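Local coordinates for protein aminotransferase (Psychrobacter arcticus 273-4, PDB 3IF2) that probably transfers amino groups between amino acids and keto acids, perhaps valine and pyruvate, using bound pyridoxal 5'-phosphate as cofactor, at residues I73-N78 / P308-A313; T105-A110 / A289-I294; L148-P153 / G208-S213; M250-I255 / F272-I277; P356-K361 / W369-D374. All blocks are in the same frame, centred on the assembly; numbering follows the deposited sequence.

Interaction 1: I73-N78 / P308-A313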
# COMPACT_ATOMS: atom_id res chain seq x y z
N ILE A 73 14.30 12.36 -9.78
CA ILE A 73 13.97 11.54 -10.96
C ILE A 73 14.32 10.05 -10.79
O ILE A 73 13.52 9.18 -11.12
CB ILE A 73 14.62 12.14 -12.27
CG1 ILE A 73 13.90 13.45 -12.68
CG2 ILE A 73 14.60 11.15 -13.42
CD1 ILE A 73 12.35 13.39 -12.86
N ILE A 74 15.49 9.76 -10.23
CA ILE A 74 15.94 8.38 -10.05
C ILE A 74 15.00 7.62 -9.10
O ILE A 74 14.62 6.46 -9.36
CB ILE A 74 17.46 8.32 -9.60
CG1 ILE A 74 18.37 8.80 -10.76
CG2 ILE A 74 17.88 6.92 -9.19
CD1 ILE A 74 19.82 9.08 -10.35
N SER A 75 14.59 8.32 -8.04
CA SER A 75 13.68 7.84 -7.01
C SER A 75 12.27 7.58 -7.62
O SER A 75 11.68 6.52 -7.43
CB SER A 75 13.68 8.84 -5.87
OG SER A 75 12.94 8.39 -4.77
N MSE A 76 11.75 8.56 -8.37
CA MSE A 76 10.49 8.41 -9.16
C MSE A 76 10.48 7.28 -10.23
O MSE A 76 9.48 6.58 -10.41
CB MSE A 76 10.27 9.67 -10.00
CG MSE A 76 9.29 10.63 -9.50
SE MSE A 76 9.32 12.16 -10.67
CE MSE A 76 10.51 13.06 -9.45
N ALA A 77 11.57 7.23 -11.01
CA ALA A 77 11.67 6.40 -12.22
C ALA A 77 11.96 4.92 -12.03
O ALA A 77 12.00 4.20 -13.03
CB ALA A 77 12.69 7.01 -13.20
N ASN A 78 12.15 4.47 -10.79
CA ASN A 78 12.52 3.09 -10.48
C ASN A 78 11.78 2.51 -9.27
O ASN A 78 11.57 3.22 -8.26
CB ASN A 78 14.01 3.02 -10.16
CG ASN A 78 14.87 3.41 -11.32
OD1 ASN A 78 15.17 2.58 -12.17
ND2 ASN A 78 15.31 4.67 -11.36
N PRO A 308 7.21 -1.05 -1.86
CA PRO A 308 6.56 0.06 -1.20
C PRO A 308 6.94 1.38 -1.86
O PRO A 308 7.85 1.46 -2.70
CB PRO A 308 7.06 -0.04 0.25
CG PRO A 308 8.26 -0.90 0.22
CD PRO A 308 8.43 -1.47 -1.15
N THR A 309 6.24 2.41 -1.44
CA THR A 309 6.45 3.78 -1.92
C THR A 309 7.83 4.27 -1.55
O THR A 309 8.42 3.77 -0.59
CB THR A 309 5.34 4.69 -1.38
OG1 THR A 309 5.26 5.83 -2.21
CG2 THR A 309 5.58 5.08 0.05
N ARG A 310 8.40 5.19 -2.32
CA ARG A 310 9.74 5.67 -1.98
C ARG A 310 9.99 7.17 -1.88
O ARG A 310 11.08 7.55 -1.46
CB ARG A 310 10.79 4.97 -2.84
CG ARG A 310 10.73 5.23 -4.30
CD ARG A 310 11.61 4.24 -5.08
NE ARG A 310 13.02 4.31 -4.69
CZ ARG A 310 14.06 3.79 -5.37
NH1 ARG A 310 13.91 3.20 -6.55
NH2 ARG A 310 15.28 3.92 -4.85
N PHE A 311 8.99 8.00 -2.14
CA PHE A 311 9.27 9.40 -2.12
C PHE A 311 9.46 9.98 -0.72
O PHE A 311 10.21 10.96 -0.55
CB PHE A 311 8.36 10.25 -3.02
CG PHE A 311 9.12 11.35 -3.65
CD1 PHE A 311 9.89 11.09 -4.81
CD2 PHE A 311 9.25 12.58 -3.02
CE1 PHE A 311 10.71 12.08 -5.37
CE2 PHE A 311 10.07 13.60 -3.57
CZ PHE A 311 10.80 13.34 -4.74
N GLY A 312 8.79 9.37 0.26
CA GLY A 312 8.98 9.72 1.65
C GLY A 312 10.43 9.41 2.04
O GLY A 312 11.11 10.25 2.65
N ALA A 313 10.88 8.22 1.65
CA ALA A 313 12.27 7.78 1.82
C ALA A 313 13.25 8.77 1.19
O ALA A 313 14.25 9.11 1.79
CB ALA A 313 12.47 6.38 1.18
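R310 reaches across to the C-terminal end of helix 71-77 and carries the polar half of this contact, while M76, a selenomethionine here, and F311 carry the apolar half. The one hydrogen bond between the segments runs from R310 NH1 to N78 O (2.9 Å, N-H...O angle 161°). The acceptor lies close to the guanidinium plane, but NH1 stands well above the plane of the N78 carbonyl. S75 CA sits over one guanidinium face, offset toward the rim, and N78 CB is 3.6 Å from R310 NH1. R310 CG lies between its backbone N and carbonyl carbon, and the bend at chi3 (-60°) places NE. R310 CD passes 3.3 Å from S75 O. A second polar link fixes the receiving loop: N78 ND2 donates almost straight to I74 O (2.8 Å), on a lone pair of that carbonyl. R310 NH2 also forms a salt bridge with D85, and an alanine here would probably leave both D85 and N78 O without their guanidinium partner. Apolar packing is sparser, with M76 CE 4.2 Å from F311 CE1; the polar S75 OG lies obliquely to the F311 ring. R310 itself occupies the N-cap position of helix 311-321. F311 meets F311 of the second subunit with nearly parallel rings, and M76 packs on M282 of that subunit. The arrangement belongs to the dimer interface typical of fold type I aminotransferases, where a tyrosine, here Y79 directly after N78, reaches the cofactor of the partner subunit.

Interaction 2: T105-A110 / A289-I294; sequences TSENIA and ADAKVI
N108 reaches the loop before helix 291-305 with its carboxamide and grips A289 twice. Its chi1 of -61° sets CG beside the backbone N. ND2 donates to A289 O (2.8 Å) with the acceptor nearly in the amide plane, while A289 N returns a bond to N108 O (2.9 Å). The other end of the carboxamide faces back into its own segment: OD1 receives T105 N (3.2 Å) on a lone pair, which fixes the flip of the group. I294 approaches from the first turn of the helix with its branches spread over the backbone of 107-110. Its CB lies 3.2 Å from E107 O, its CD1 3.6 Å from N108 O, and its CG2 3.6 Å from A110 CB, so one branched side chain spans the passage from the 3-10 turn into the strand. E107, which is exposed, brings OE1 to 4.0 Å from A291 CB. D290 caps the helix through OD2, which accepts K292 N, while its OD1 is held by N266. A110 is backbone-bonded to I287, placing strand 109-112 beside antiparallel strand 285-288; I109 points away from I294 and packs on helix 86-100, while V293 and A289 rest on I269 of strand 268-273.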
# COMPACT_ATOMS: atom_id res chain seq x y z
N THR A 105 21.77 -4.52 10.98
CA THR A 105 22.24 -4.58 9.59
C THR A 105 21.00 -4.27 8.75
O THR A 105 19.91 -4.02 9.29
CB THR A 105 22.90 -5.93 9.20
OG1 THR A 105 21.92 -6.95 9.05
CG2 THR A 105 23.95 -6.34 10.24
N SER A 106 21.15 -4.24 7.43
CA SER A 106 20.00 -3.97 6.54
C SER A 106 18.92 -5.06 6.64
O SER A 106 17.76 -4.78 6.37
CB SER A 106 20.44 -3.76 5.10
OG SER A 106 21.02 -4.92 4.57
N GLU A 107 19.30 -6.27 7.07
CA GLU A 107 18.35 -7.38 7.24
C GLU A 107 17.24 -7.12 8.28
O GLU A 107 16.19 -7.76 8.21
CB GLU A 107 19.07 -8.68 7.58
CG GLU A 107 19.95 -9.23 6.47
CD GLU A 107 20.74 -10.48 6.91
OE1 GLU A 107 20.16 -11.44 7.47
OE2 GLU A 107 21.97 -10.50 6.69
N ASN A 108 17.48 -6.17 9.20
CA ASN A 108 16.57 -5.79 10.29
C ASN A 108 15.59 -4.65 10.02
O ASN A 108 14.86 -4.27 10.90
CB ASN A 108 17.39 -5.40 11.53
CG ASN A 108 18.25 -6.52 12.05
OD1 ASN A 108 19.48 -6.44 12.04
ND2 ASN A 108 17.60 -7.58 12.53
N ILE A 109 15.55 -4.12 8.81
CA ILE A 109 14.68 -2.99 8.51
C ILE A 109 13.98 -3.18 7.18
O ILE A 109 14.62 -3.53 6.17
CB ILE A 109 15.45 -1.65 8.46
CG1 ILE A 109 16.28 -1.44 9.74
CG2 ILE A 109 14.45 -0.47 8.24
CD1 ILE A 109 16.93 -0.08 9.85
N ALA A 110 12.66 -2.96 7.20
CA ALA A 110 11.82 -2.98 6.02
C ALA A 110 10.95 -1.73 6.05
O ALA A 110 10.76 -1.13 7.11
CB ALA A 110 10.95 -4.22 6.00
N ALA A 289 13.15 -5.10 13.13
CA ALA A 289 12.84 -6.43 13.67
C ALA A 289 13.87 -7.48 13.35
O ALA A 289 14.85 -7.19 12.67
CB ALA A 289 11.49 -6.88 13.13
N ASP A 290 13.65 -8.69 13.83
CA ASP A 290 14.49 -9.84 13.49
C ASP A 290 14.36 -10.11 12.00
O ASP A 290 13.27 -9.89 11.43
CB ASP A 290 14.03 -11.12 14.23
CG ASP A 290 15.00 -12.30 14.05
OD1 ASP A 290 16.09 -12.24 14.64
OD2 ASP A 290 14.65 -13.28 13.35
N ALA A 291 15.44 -10.60 11.38
CA ALA A 291 15.48 -10.95 9.95
C ALA A 291 14.25 -11.75 9.49
O ALA A 291 13.66 -11.45 8.44
CB ALA A 291 16.76 -11.73 9.62
N LYS A 292 13.85 -12.71 10.32
CA LYS A 292 12.69 -13.58 10.07
C LYS A 292 11.42 -12.76 9.80
O LYS A 292 10.66 -13.04 8.85
CB LYS A 292 12.51 -14.57 11.24
CG LYS A 292 11.40 -15.60 11.08
CD LYS A 292 11.58 -16.77 12.05
CE LYS A 292 10.37 -17.69 12.01
NZ LYS A 292 10.14 -18.19 10.65
N VAL A 293 11.19 -11.73 10.63
CA VAL A 293 10.02 -10.84 10.48
C VAL A 293 10.14 -9.95 9.21
O VAL A 293 9.16 -9.79 8.49
CB VAL A 293 9.81 -9.95 11.73
CG1 VAL A 293 8.70 -8.93 11.50
CG2 VAL A 293 9.52 -10.80 12.95
N ILE A 294 11.33 -9.42 8.95
CA ILE A 294 11.59 -8.55 7.80
C ILE A 294 11.42 -9.31 6.48
O ILE A 294 10.83 -8.76 5.53
CB ILE A 294 12.99 -7.84 7.90
CG1 ILE A 294 13.13 -7.04 9.21
CG2 ILE A 294 13.25 -6.91 6.73
CD1 ILE A 294 12.01 -5.96 9.48

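Interaction 3: L148-P153 / G208-S213; sequences LLPLTP and GAICCS
L148 and I210 form a parallel beta bridge where strand 142-149 runs beside strand 207-213 in the central sheet. Two backbone bonds straddle I210: L148 N donates to A209 O (2.9 Å, N-H...O angle 169°) and C211 N donates to L148 O (2.8 Å). The pattern stops one step later because P150 has no N-H to offer C211 O; its CD lies 3.2 Å from that oxygen instead. C211 O is also met by L149 CA at 3.6 Å, a CA-H...O contact that is almost straight (178°), and by L149 CD2 at 3.5 Å. Side chains close the join. On the L148 and I210 face, I210 CG2, set anti to the backbone N, lies 4.0 Å from P150 CD, and the two side chains cross obliquely; L148 CB stands 4.2 Å from I210 CG1. L196 of helix 193-197 covers L148 and P150. L149 CD2 comes 4.3 Å from C211 CB, while C211 also packs on I243 of the next strand, 242-245. All the touching residues are buried. S213, at the C-terminal end of its strand, touches the cofactor and hydrogen-bonds through OG to E154. The mostly parallel sheet, with cofactor contacts at the C-terminal ends of its strands, is that of the large domain of fold type I pyridoxal-phosphate enzymes.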
# COMPACT_ATOMS: atom_id res chain seq x y z
N LEU A 148 -2.41 -9.45 21.82
CA LEU A 148 -2.70 -8.97 23.18
C LEU A 148 -2.39 -7.48 23.29
O LEU A 148 -1.25 -7.07 23.06
CB LEU A 148 -1.93 -9.76 24.24
CG LEU A 148 -2.05 -9.36 25.73
CD1 LEU A 148 -3.49 -9.24 26.19
CD2 LEU A 148 -1.32 -10.35 26.61
N LEU A 149 -3.40 -6.67 23.62
CA LEU A 149 -3.26 -5.25 23.88
C LEU A 149 -3.21 -5.20 25.40
O LEU A 149 -4.22 -5.43 26.05
CB LEU A 149 -4.44 -4.45 23.32
CG LEU A 149 -4.77 -4.60 21.82
CD1 LEU A 149 -5.86 -3.62 21.44
CD2 LEU A 149 -3.55 -4.39 20.95
N PRO A 150 -2.03 -4.95 26.00
CA PRO A 150 -1.89 -4.97 27.45
C PRO A 150 -2.61 -3.86 28.21
O PRO A 150 -2.74 -3.94 29.44
CB PRO A 150 -0.38 -4.90 27.65
CG PRO A 150 0.08 -4.10 26.56
CD PRO A 150 -0.81 -4.40 25.39
N LEU A 151 -3.05 -2.82 27.50
CA LEU A 151 -3.83 -1.75 28.09
C LEU A 151 -4.63 -1.03 27.01
O LEU A 151 -4.11 -0.74 25.94
CB LEU A 151 -2.90 -0.77 28.85
CG LEU A 151 -3.47 0.51 29.47
CD1 LEU A 151 -2.62 0.98 30.63
CD2 LEU A 151 -3.59 1.62 28.45
N THR A 152 -5.92 -0.82 27.28
CA THR A 152 -6.82 -0.05 26.43
C THR A 152 -7.23 1.17 27.29
O THR A 152 -7.11 1.10 28.51
CB THR A 152 -8.02 -0.88 25.96
OG1 THR A 152 -8.67 -1.46 27.10
CG2 THR A 152 -7.56 -2.00 25.05
N PRO A 153 -7.70 2.27 26.68
CA PRO A 153 -7.90 2.53 25.26
C PRO A 153 -6.64 2.44 24.40
O PRO A 153 -5.52 2.66 24.88
CB PRO A 153 -8.48 3.94 25.21
CG PRO A 153 -8.72 4.35 26.60
CD PRO A 153 -8.18 3.37 27.53
N GLY A 208 -0.70 -14.74 19.94
CA GLY A 208 0.39 -14.74 18.95
C GLY A 208 1.45 -13.64 19.08
O GLY A 208 2.59 -13.84 18.69
N ALA A 209 1.06 -12.48 19.61
CA ALA A 209 1.96 -11.34 19.83
C ALA A 209 1.35 -10.38 20.83
O ALA A 209 0.16 -10.47 21.12
CB ALA A 209 2.21 -10.62 18.52
N ILE A 210 2.18 -9.49 21.38
CA ILE A 210 1.72 -8.41 22.27
C ILE A 210 1.95 -7.12 21.49
O ILE A 210 2.98 -6.99 20.82
CB ILE A 210 2.47 -8.34 23.61
CG1 ILE A 210 2.31 -9.65 24.38
CG2 ILE A 210 1.92 -7.20 24.47
CD1 ILE A 210 3.01 -9.66 25.76
N CYS A 211 1.01 -6.18 21.57
CA CYS A 211 1.14 -4.89 20.88
C CYS A 211 0.59 -3.67 21.63
O CYS A 211 -0.42 -3.77 22.32
CB CYS A 211 0.45 -4.96 19.52
SG CYS A 211 0.75 -3.47 18.52
N CYS A 212 1.28 -2.54 21.48
CA CYS A 212 0.82 -1.26 22.02
C CYS A 212 1.50 -0.05 21.38
O CYS A 212 2.58 -0.17 20.82
CB CYS A 212 1.06 -1.18 23.51
SG CYS A 212 2.79 -1.23 23.89
N SER A 213 0.85 1.11 21.49
CA SER A 213 1.33 2.39 20.99
C SER A 213 1.95 3.17 22.15
O SER A 213 1.40 3.16 23.25
CB SER A 213 0.22 3.18 20.31
OG SER A 213 -0.95 3.26 21.08

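Interaction 4: M250-I255 / F272-I277. With PLP (pyridoxal-5'-phosphate), chain C.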
# COMPACT_ATOMS: atom_id res chain seq x y z
N MSE A 250 9.89 8.23 20.12
CA MSE A 250 11.31 8.41 19.87
C MSE A 250 11.77 7.54 18.70
O MSE A 250 11.12 6.49 18.42
CB MSE A 250 12.14 7.99 21.08
CG MSE A 250 11.86 8.76 22.34
SE MSE A 250 12.24 7.67 23.86
CE MSE A 250 10.87 6.27 23.56
N PRO A 251 12.83 7.96 17.98
CA PRO A 251 13.59 9.23 18.07
C PRO A 251 12.94 10.39 17.26
O PRO A 251 13.35 11.53 17.43
CB PRO A 251 14.94 8.87 17.47
CG PRO A 251 14.64 7.70 16.53
CD PRO A 251 13.35 7.07 16.93
N PHE A 252 12.02 10.08 16.35
CA PHE A 252 11.26 11.06 15.57
C PHE A 252 9.84 10.52 15.45
O PHE A 252 9.68 9.34 15.24
CB PHE A 252 11.86 11.32 14.17
CG PHE A 252 12.18 10.07 13.36
CD1 PHE A 252 11.20 9.43 12.60
CD2 PHE A 252 13.47 9.55 13.34
CE1 PHE A 252 11.49 8.26 11.87
CE2 PHE A 252 13.77 8.39 12.59
CZ PHE A 252 12.76 7.74 11.86
N PRO A 253 8.81 11.36 15.59
CA PRO A 253 8.80 12.80 15.85
C PRO A 253 9.09 13.21 17.30
O PRO A 253 9.10 14.39 17.57
CB PRO A 253 7.39 13.22 15.42
CG PRO A 253 6.56 12.05 15.79
CD PRO A 253 7.44 10.82 15.67
N ASN A 254 9.31 12.23 18.19
CA ASN A 254 9.70 12.45 19.59
C ASN A 254 8.71 13.35 20.31
O ASN A 254 9.11 14.27 21.02
CB ASN A 254 11.13 13.02 19.64
CG ASN A 254 11.78 12.99 21.06
OD1 ASN A 254 11.66 12.01 21.81
ND2 ASN A 254 12.48 14.07 21.39
N ILE A 255 7.41 13.11 20.09
CA ILE A 255 6.34 13.89 20.74
C ILE A 255 6.03 13.19 22.08
O ILE A 255 4.96 12.62 22.25
CB ILE A 255 5.08 14.04 19.83
CG1 ILE A 255 5.45 14.57 18.44
CG2 ILE A 255 4.03 14.95 20.50
CD1 ILE A 255 4.33 14.57 17.43
N PHE A 272 7.96 2.54 13.20
CA PHE A 272 8.08 4.00 13.12
C PHE A 272 7.33 4.45 11.89
O PHE A 272 6.88 3.64 11.07
CB PHE A 272 9.53 4.47 13.02
CG PHE A 272 10.44 3.88 14.05
CD1 PHE A 272 11.01 2.62 13.84
CD2 PHE A 272 10.76 4.59 15.22
CE1 PHE A 272 11.86 2.07 14.79
CE2 PHE A 272 11.62 4.05 16.17
CZ PHE A 272 12.18 2.78 15.95
N SER A 273 7.17 5.76 11.76
CA SER A 273 6.48 6.37 10.64
C SER A 273 7.02 7.77 10.36
O SER A 273 7.54 8.41 11.28
CB SER A 273 5.00 6.47 10.96
OG SER A 273 4.24 6.94 9.88
N LEU A 274 6.91 8.19 9.10
CA LEU A 274 7.23 9.56 8.67
C LEU A 274 5.97 10.45 8.67
O LEU A 274 6.06 11.65 8.38
CB LEU A 274 7.88 9.57 7.28
CG LEU A 274 9.22 8.88 7.08
CD1 LEU A 274 9.73 9.13 5.62
CD2 LEU A 274 10.23 9.36 8.10
N SER A 275 4.81 9.89 9.01
CA SER A 275 3.55 10.65 9.01
C SER A 275 3.50 11.78 10.03
O SER A 275 3.17 12.92 9.70
CB SER A 275 2.36 9.71 9.23
OG SER A 275 2.32 8.75 8.21
N LYS A 276 3.93 11.48 11.24
CA LYS A 276 3.81 12.45 12.34
C LYS A 276 4.98 13.41 12.48
O LYS A 276 4.93 14.29 13.35
CB LYS A 276 3.40 11.72 13.62
CG LYS A 276 2.18 10.74 13.41
CD LYS A 276 0.87 11.43 12.95
CE LYS A 276 -0.20 10.43 12.50
NZ LYS A 276 -0.32 9.27 13.41
N ILE A 277 6.01 13.27 11.64
CA ILE A 277 7.04 14.30 11.52
C ILE A 277 6.54 15.36 10.53
O ILE A 277 7.16 16.40 10.43
CB ILE A 277 8.49 13.78 11.15
CG1 ILE A 277 8.64 13.28 9.71
CG2 ILE A 277 8.90 12.68 12.10
CD1 ILE A 277 10.10 12.94 9.31
N1 PLP C . 0.02 4.56 15.09
C2 PLP C . -0.73 5.48 15.79
C2A PLP C . -0.67 5.43 17.29
C3 PLP C . -1.51 6.44 15.10
O3 PLP C . -2.27 7.37 15.76
C4 PLP C . -1.53 6.43 13.68
C4A PLP C . -2.59 7.29 13.00
O4A PLP C . -2.31 8.03 12.05
C5 PLP C . -0.74 5.46 12.98
C6 PLP C . 0.02 4.54 13.72
C5A PLP C . -0.73 5.33 11.44
O4P PLP C . 0.23 6.16 10.81
P PLP C . 0.61 5.94 9.27
O1P PLP C . -0.02 4.82 8.48
O2P PLP C . 2.08 5.70 9.37
O3P PLP C . 0.28 7.22 8.61
O HOH W 1 8.00 7.41 14.32
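P253 packs against the turn that carries K276, the tight part of the contact: P253 CB lies 3.4 Å from K276 O and 3.7 Å from I277 CG2, with the P253 and K276 side chains side by side. F252 adds its CB, 3.9 Å from I277 CG2, and directs its ring edge at S273 O; L274 CD2 lies 4.1 Å from F252 CE1. No direct hydrogen bond joins the segments. Between the two phenylalanines the fit is looser, F252 CE1 standing 4.4 Å from F272 CB. A water links the backbones, donating to F252 O (2.7 Å) and accepting from S273 N. The far side of segment 272-277 is the cofactor site of a fold type I aminotransferase. S273 OG, anti to the backbone N (chi1 -175°), closes an ST turn by accepting S275 N (3.1 Å) and donates to PLP O2P; S275 OG donates to PLP O3P. An alanine at S273 would probably leave PLP O2P without this donor and S275 N without its acceptor. K276 NZ donates to PLP O4A (2.7 Å) with no covalent link. At the partly exposed end, selenomethionine M250 sets O at the F272 ring edge, its CB directed away from segment 272-277.

Interaction 5: P356-K361 / W369-D374; sequences PLMIHK and WLWFKD
M358, a selenomethionine here, and W371 form the antiparallel hydrogen-bonded pair at the centre of this hairpin, with M358 N to W371 O and W371 N to M358 O both 2.8 Å. The pairing continues on either side: H360 N donates to W369 O (3.0 Å), and K373 N donates to P356 O (3.1 Å). A water extends the series, accepting from W369 N and donating to H360 O. The strand directions differ by 153°, a twisted antiparallel pair. Side chains then divide between two faces. On one, L357 CD1 sits 3.7 Å from both F372 CE1 and L370 CB; chi1 (177°) sets L357 CG anti to the backbone N and chi2 (62°) places CD1. L357 and F372 lie side by side, whereas L370 meets L357 at a slant. On the opposite face M358 CB is 3.8 Å from W371 CE3, the two side chains pointing the same way, and M358 CG meets K373 CE at 3.8 Å. K373 CG in turn stands over one face of the W371 indole, toward the rim. The second shell sets the polar ends: W371 NE1 is held by E413, W369 NE1 by Y189 OH, and H360 NE2 by the backbone N of Y189, while H360 ND1 donates to O of the adjoining K361. Strand 357-360 is flanked by strand 183-190 in parallel and strand 367-372 by strand 414-418 antiparallel, all in the smaller six-stranded mixed sheet; helix 423-441 covers the F372 face through V437 and Y441.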
# COMPACT_ATOMS: atom_id res chain seq x y z
N PRO A 356 -17.21 17.83 36.57
CA PRO A 356 -16.48 16.54 36.66
C PRO A 356 -15.56 16.14 35.49
O PRO A 356 -15.45 14.94 35.18
CB PRO A 356 -17.62 15.52 36.82
CG PRO A 356 -18.74 16.32 37.37
CD PRO A 356 -18.66 17.58 36.61
N LEU A 357 -14.88 17.11 34.86
CA LEU A 357 -13.95 16.83 33.78
C LEU A 357 -12.67 16.36 34.40
O LEU A 357 -12.17 16.98 35.34
CB LEU A 357 -13.62 18.08 32.94
CG LEU A 357 -12.58 17.97 31.79
CD1 LEU A 357 -13.03 16.99 30.72
CD2 LEU A 357 -12.28 19.34 31.16
N MSE A 358 -12.18 15.22 33.91
CA MSE A 358 -10.84 14.72 34.18
C MSE A 358 -10.18 14.74 32.78
O MSE A 358 -10.86 14.52 31.77
CB MSE A 358 -10.87 13.30 34.74
CG MSE A 358 -11.62 13.15 36.05
SE MSE A 358 -10.66 13.91 37.56
CE MSE A 358 -9.27 12.58 37.79
N ILE A 359 -8.89 15.06 32.75
CA ILE A 359 -8.09 15.10 31.53
C ILE A 359 -6.95 14.10 31.73
O ILE A 359 -6.36 14.08 32.78
CB ILE A 359 -7.53 16.52 31.28
CG1 ILE A 359 -8.69 17.51 31.06
CG2 ILE A 359 -6.58 16.56 30.07
CD1 ILE A 359 -8.26 18.96 30.92
N HIS A 360 -6.66 13.26 30.74
CA HIS A 360 -5.55 12.32 30.89
C HIS A 360 -4.27 13.15 30.85
O HIS A 360 -4.22 14.12 30.09
CB HIS A 360 -5.55 11.26 29.78
CG HIS A 360 -4.61 10.12 30.03
ND1 HIS A 360 -3.25 10.25 29.90
CD2 HIS A 360 -4.84 8.83 30.37
CE1 HIS A 360 -2.67 9.09 30.16
NE2 HIS A 360 -3.61 8.21 30.45
N LYS A 361 -3.30 12.81 31.70
CA LYS A 361 -2.02 13.52 31.72
C LYS A 361 -1.44 13.43 30.29
O LYS A 361 -1.21 12.32 29.81
CB LYS A 361 -1.03 13.01 32.81
CG LYS A 361 0.46 13.43 32.56
CD LYS A 361 1.49 13.27 33.71
CE LYS A 361 2.00 14.63 34.16
NZ LYS A 361 3.11 14.62 35.16
N TRP A 369 -7.38 13.56 25.87
CA TRP A 369 -8.39 12.54 26.17
C TRP A 369 -9.15 13.03 27.40
O TRP A 369 -8.57 13.08 28.49
CB TRP A 369 -7.68 11.21 26.42
CG TRP A 369 -8.52 10.01 26.71
CD1 TRP A 369 -8.62 9.34 27.90
CD2 TRP A 369 -9.33 9.29 25.79
NE1 TRP A 369 -9.44 8.27 27.77
CE2 TRP A 369 -9.91 8.21 26.49
CE3 TRP A 369 -9.65 9.45 24.43
CZ2 TRP A 369 -10.77 7.30 25.88
CZ3 TRP A 369 -10.51 8.54 23.82
CH2 TRP A 369 -11.06 7.47 24.55
N LEU A 370 -10.41 13.42 27.19
CA LEU A 370 -11.28 14.02 28.20
C LEU A 370 -12.25 12.99 28.75
O LEU A 370 -12.88 12.29 27.96
CB LEU A 370 -12.08 15.19 27.59
CG LEU A 370 -11.39 16.55 27.33
CD1 LEU A 370 -10.02 16.41 26.72
CD2 LEU A 370 -12.26 17.43 26.45
N TRP A 371 -12.34 12.91 30.09
CA TRP A 371 -13.25 11.99 30.81
C TRP A 371 -14.29 12.78 31.63
O TRP A 371 -13.94 13.44 32.60
CB TRP A 371 -12.44 11.04 31.70
CG TRP A 371 -13.21 10.11 32.62
CD1 TRP A 371 -14.48 9.61 32.43
CD2 TRP A 371 -12.73 9.49 33.81
NE1 TRP A 371 -14.83 8.77 33.46
CE2 TRP A 371 -13.77 8.67 34.32
CE3 TRP A 371 -11.51 9.55 34.52
CZ2 TRP A 371 -13.64 7.92 35.51
CZ3 TRP A 371 -11.38 8.80 35.71
CH2 TRP A 371 -12.44 8.00 36.19
N PHE A 372 -15.55 12.71 31.21
CA PHE A 372 -16.68 13.35 31.87
C PHE A 372 -17.28 12.34 32.85
O PHE A 372 -18.08 11.50 32.44
CB PHE A 372 -17.74 13.79 30.84
CG PHE A 372 -17.19 14.65 29.74
CD1 PHE A 372 -16.80 15.96 30.01
CD2 PHE A 372 -17.09 14.18 28.44
CE1 PHE A 372 -16.29 16.78 28.99
CE2 PHE A 372 -16.59 14.98 27.42
CZ PHE A 372 -16.18 16.28 27.69
N LYS A 373 -16.88 12.39 34.13
CA LYS A 373 -17.43 11.47 35.15
C LYS A 373 -18.96 11.63 35.29
O LYS A 373 -19.43 12.75 35.42
CB LYS A 373 -16.78 11.66 36.55
CG LYS A 373 -15.32 11.16 36.79
CD LYS A 373 -14.95 11.48 38.28
CE LYS A 373 -13.50 11.15 38.72
NZ LYS A 373 -13.20 9.74 39.09
N ASP A 374 -19.70 10.52 35.21
CA ASP A 374 -21.18 10.48 35.36
C ASP A 374 -21.97 11.38 34.39
O ASP A 374 -22.92 12.04 34.78
CB ASP A 374 -21.60 10.83 36.81
CG ASP A 374 -20.85 10.02 37.85
OD1 ASP A 374 -20.45 8.87 37.57
OD2 ASP A 374 -20.67 10.55 38.97
O HOH W 2 -4.69 13.62 27.23

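Interactions 3 and 4 both reach the cofactor, their centres 20 Å apart. Interaction 3 contributes S213 to the pocket, and its strand 207-213 belongs to the sheet that interactions 2 and 4 also reach. Interaction 1 meets interaction 4 directly, G312 O lying 3.5 Å from L274 CD1, and both touch the second subunit; the R310 side chain is about 11 Å, between nearest atoms, from the cofactor of that subunit. Interaction 5 belongs to the other sheet, yet P153 CG of interaction 3 packs 3.7 Å from its W369 CZ2, so the loop after strand 142-149 packs on that sheet; the W369 side chain is about 12 Å from PLP. Interactions 1 and 5 lie on opposite sides of the chain's centre, their own centres 45 Å apart.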